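PDB 2QTG: 5'-Methylthioadenosine Nucleosidase from Arabidopsis thaliana, which is a nucleosidase of the phosphorylase superfamily, built around a mixed beta-sheet flanked by helices. Local coordinates for residues Val30-Met35 with Asp109-Ala114. Residues are numbered along the deposited sequence; the frame is centred on the assembly and turned at random.
Sequences VFVIAM and DIIINA. With MTH (2-(4-amino-pyrrolo[2,3-D]pyrimidin-7-yl)-5-methylsulfanylmethyl-tetrahydro-furan-3,4-diol), chain C.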
# COMPACT_ATOMS: atom_id res chain seq x y z
N VAL A 30 -9.85 2.70 17.06
CA VAL A 30 -10.09 2.05 15.78
C VAL A 30 -9.30 0.72 15.68
O VAL A 30 -8.08 0.69 15.85
CB VAL A 30 -9.73 2.98 14.58
CG1 VAL A 30 -9.69 2.21 13.26
CG2 VAL A 30 -10.69 4.15 14.47
N PHE A 31 -10.02 -0.36 15.44
CA PHE A 31 -9.44 -1.67 15.04
C PHE A 31 -9.35 -1.77 13.52
O PHE A 31 -10.35 -1.59 12.81
CB PHE A 31 -10.29 -2.83 15.53
CG PHE A 31 -10.11 -3.15 16.96
CD1 PHE A 31 -10.75 -2.38 17.95
CD2 PHE A 31 -9.31 -4.23 17.35
CE1 PHE A 31 -10.59 -2.69 19.28
CE2 PHE A 31 -9.13 -4.55 18.70
CZ PHE A 31 -9.77 -3.78 19.66
N VAL A 32 -8.15 -2.02 13.00
CA VAL A 32 -7.98 -2.28 11.56
C VAL A 32 -7.79 -3.79 11.37
O VAL A 32 -6.77 -4.36 11.79
CB VAL A 32 -6.76 -1.50 10.95
CG1 VAL A 32 -6.46 -1.98 9.52
CG2 VAL A 32 -7.04 0.01 10.98
N ILE A 33 -8.79 -4.45 10.78
CA ILE A 33 -8.76 -5.91 10.71
C ILE A 33 -8.91 -6.33 9.24
O ILE A 33 -9.89 -5.96 8.58
CB ILE A 33 -9.82 -6.63 11.64
CG1 ILE A 33 -9.69 -6.19 13.13
CG2 ILE A 33 -9.70 -8.18 11.44
CD1 ILE A 33 -10.85 -6.72 14.09
N ALA A 34 -7.96 -7.11 8.74
CA ALA A 34 -7.85 -7.32 7.28
C ALA A 34 -8.94 -8.24 6.68
O ALA A 34 -9.46 -7.98 5.59
CB ALA A 34 -6.49 -7.86 6.93
N MET A 35 -9.28 -9.31 7.41
CA MET A 35 -10.30 -10.28 6.98
C MET A 35 -11.56 -10.28 7.85
O MET A 35 -11.47 -10.31 9.09
CB MET A 35 -9.69 -11.69 6.95
CG MET A 35 -8.40 -11.78 6.12
SD MET A 35 -8.00 -13.47 5.67
CE MET A 35 -7.51 -14.08 7.28
N ASP A 109 -8.05 8.00 19.07
CA ASP A 109 -6.86 8.21 19.94
C ASP A 109 -5.77 7.14 19.76
O ASP A 109 -4.58 7.37 20.01
CB ASP A 109 -7.32 8.33 21.40
CG ASP A 109 -8.35 9.44 21.59
OD1 ASP A 109 -8.01 10.61 21.30
OD2 ASP A 109 -9.50 9.15 21.98
N ILE A 110 -6.16 5.98 19.26
CA ILE A 110 -5.25 4.84 19.12
C ILE A 110 -5.80 3.86 18.07
O ILE A 110 -7.00 3.68 17.94
CB ILE A 110 -5.05 4.17 20.52
CG1 ILE A 110 -4.05 2.99 20.48
CG2 ILE A 110 -6.38 3.79 21.14
CD1 ILE A 110 -3.46 2.61 21.91
N ILE A 111 -4.91 3.26 17.30
CA ILE A 111 -5.25 2.24 16.32
C ILE A 111 -4.76 0.88 16.83
O ILE A 111 -3.64 0.78 17.33
CB ILE A 111 -4.51 2.51 14.99
CG1 ILE A 111 -4.87 3.85 14.37
CG2 ILE A 111 -4.59 1.28 13.97
CD1 ILE A 111 -6.28 3.99 13.98
N ILE A 112 -5.58 -0.15 16.66
CA ILE A 112 -5.19 -1.51 16.93
C ILE A 112 -5.35 -2.34 15.65
O ILE A 112 -6.46 -2.58 15.17
CB ILE A 112 -6.04 -2.16 18.06
CG1 ILE A 112 -6.17 -1.23 19.29
CG2 ILE A 112 -5.58 -3.66 18.34
CD1 ILE A 112 -6.85 -1.81 20.49
N ASN A 113 -4.23 -2.78 15.11
CA ASN A 113 -4.20 -3.73 14.00
C ASN A 113 -4.26 -5.12 14.63
O ASN A 113 -3.32 -5.55 15.26
CB ASN A 113 -2.95 -3.53 13.13
CG ASN A 113 -2.83 -4.54 11.97
OD1 ASN A 113 -1.72 -4.96 11.66
ND2 ASN A 113 -3.97 -4.93 11.34
N ALA A 114 -5.39 -5.80 14.50
CA ALA A 114 -5.58 -7.15 15.09
C ALA A 114 -5.82 -8.17 13.98
O ALA A 114 -6.60 -7.92 13.07
CB ALA A 114 -6.78 -7.13 16.06
CS MTH C . -5.44 -14.66 3.04
S5' MTH C . -3.77 -14.01 3.09
C5' MTH C . -3.50 -14.26 4.82
C4' MTH C . -4.04 -13.18 5.76
O4' MTH C . -3.79 -13.61 7.12
C2' MTH C . -2.13 -11.96 6.53
O2' MTH C . -1.71 -10.77 7.24
C3' MTH C . -3.36 -11.81 5.64
O3' MTH C . -4.30 -10.82 6.08
C1' MTH C . -2.52 -13.04 7.56
N9 MTH C . -1.53 -14.10 7.61
C8 MTH C . -1.70 -15.28 8.10
C7 MTH C . -0.64 -15.95 8.21
C5 MTH C . 0.28 -15.54 7.40
C6 MTH C . 1.52 -16.00 7.03
N6 MTH C . 1.97 -17.23 7.40
N1 MTH C . 2.21 -15.14 6.23
C2 MTH C . 1.72 -13.91 5.86
N3 MTH C . 0.48 -13.46 6.24
C4 MTH C . -0.24 -14.28 7.04
O HOH W 1 -6.02 -8.32 10.31
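F31 and I112 sit side by side on one face of a parallel strand pair, and I112 lays its CB over the F31 ring, 4.1 Å from the ring centroid, in a CH-pi contact offset toward the rim. CD1 of I112 reaches on to F31 CZ at 3.6 Å, while A114 CB meets the same ring at its edge. On the other face I111 bends back, chi2 -63°, which brings its CD1 to 3.6 Å from V30 CB; its CG2 touches V32 CG2.

Between these layers the backbones are laced by V30 N to I110 O, I112 N to V30 O (2.8 Å) and V32 N to I112 O. The next rung, A114 N to V32 O, is weak at 3.4 Å. There the amide of N113 steps in: with CG anti to the backbone N (chi1 178°), ND2 donates to V32 O at 2.9 Å, the acceptor lying nearly in its amide plane though the donor is tilted from the carbonyl plane. OD1 of N113 is taken by K221, so both ends of the amide are used and its flip is fixed. Beyond, where the strands part, a water joins A34 N to A114 O.

Helix 234-259 covers the F31 and I112 face, with strands 72-78 and 217-226 flanking the pair. Further along the chain, M35 sets its CE 3.8 Å from MTH O4', and A34 CB lies near O3'. Neighbouring parallel strands in the central sheet, with the ligand beside the loop at a strand's C-terminal end, are characteristic of the phosphorylase superfamily's alpha/beta fold.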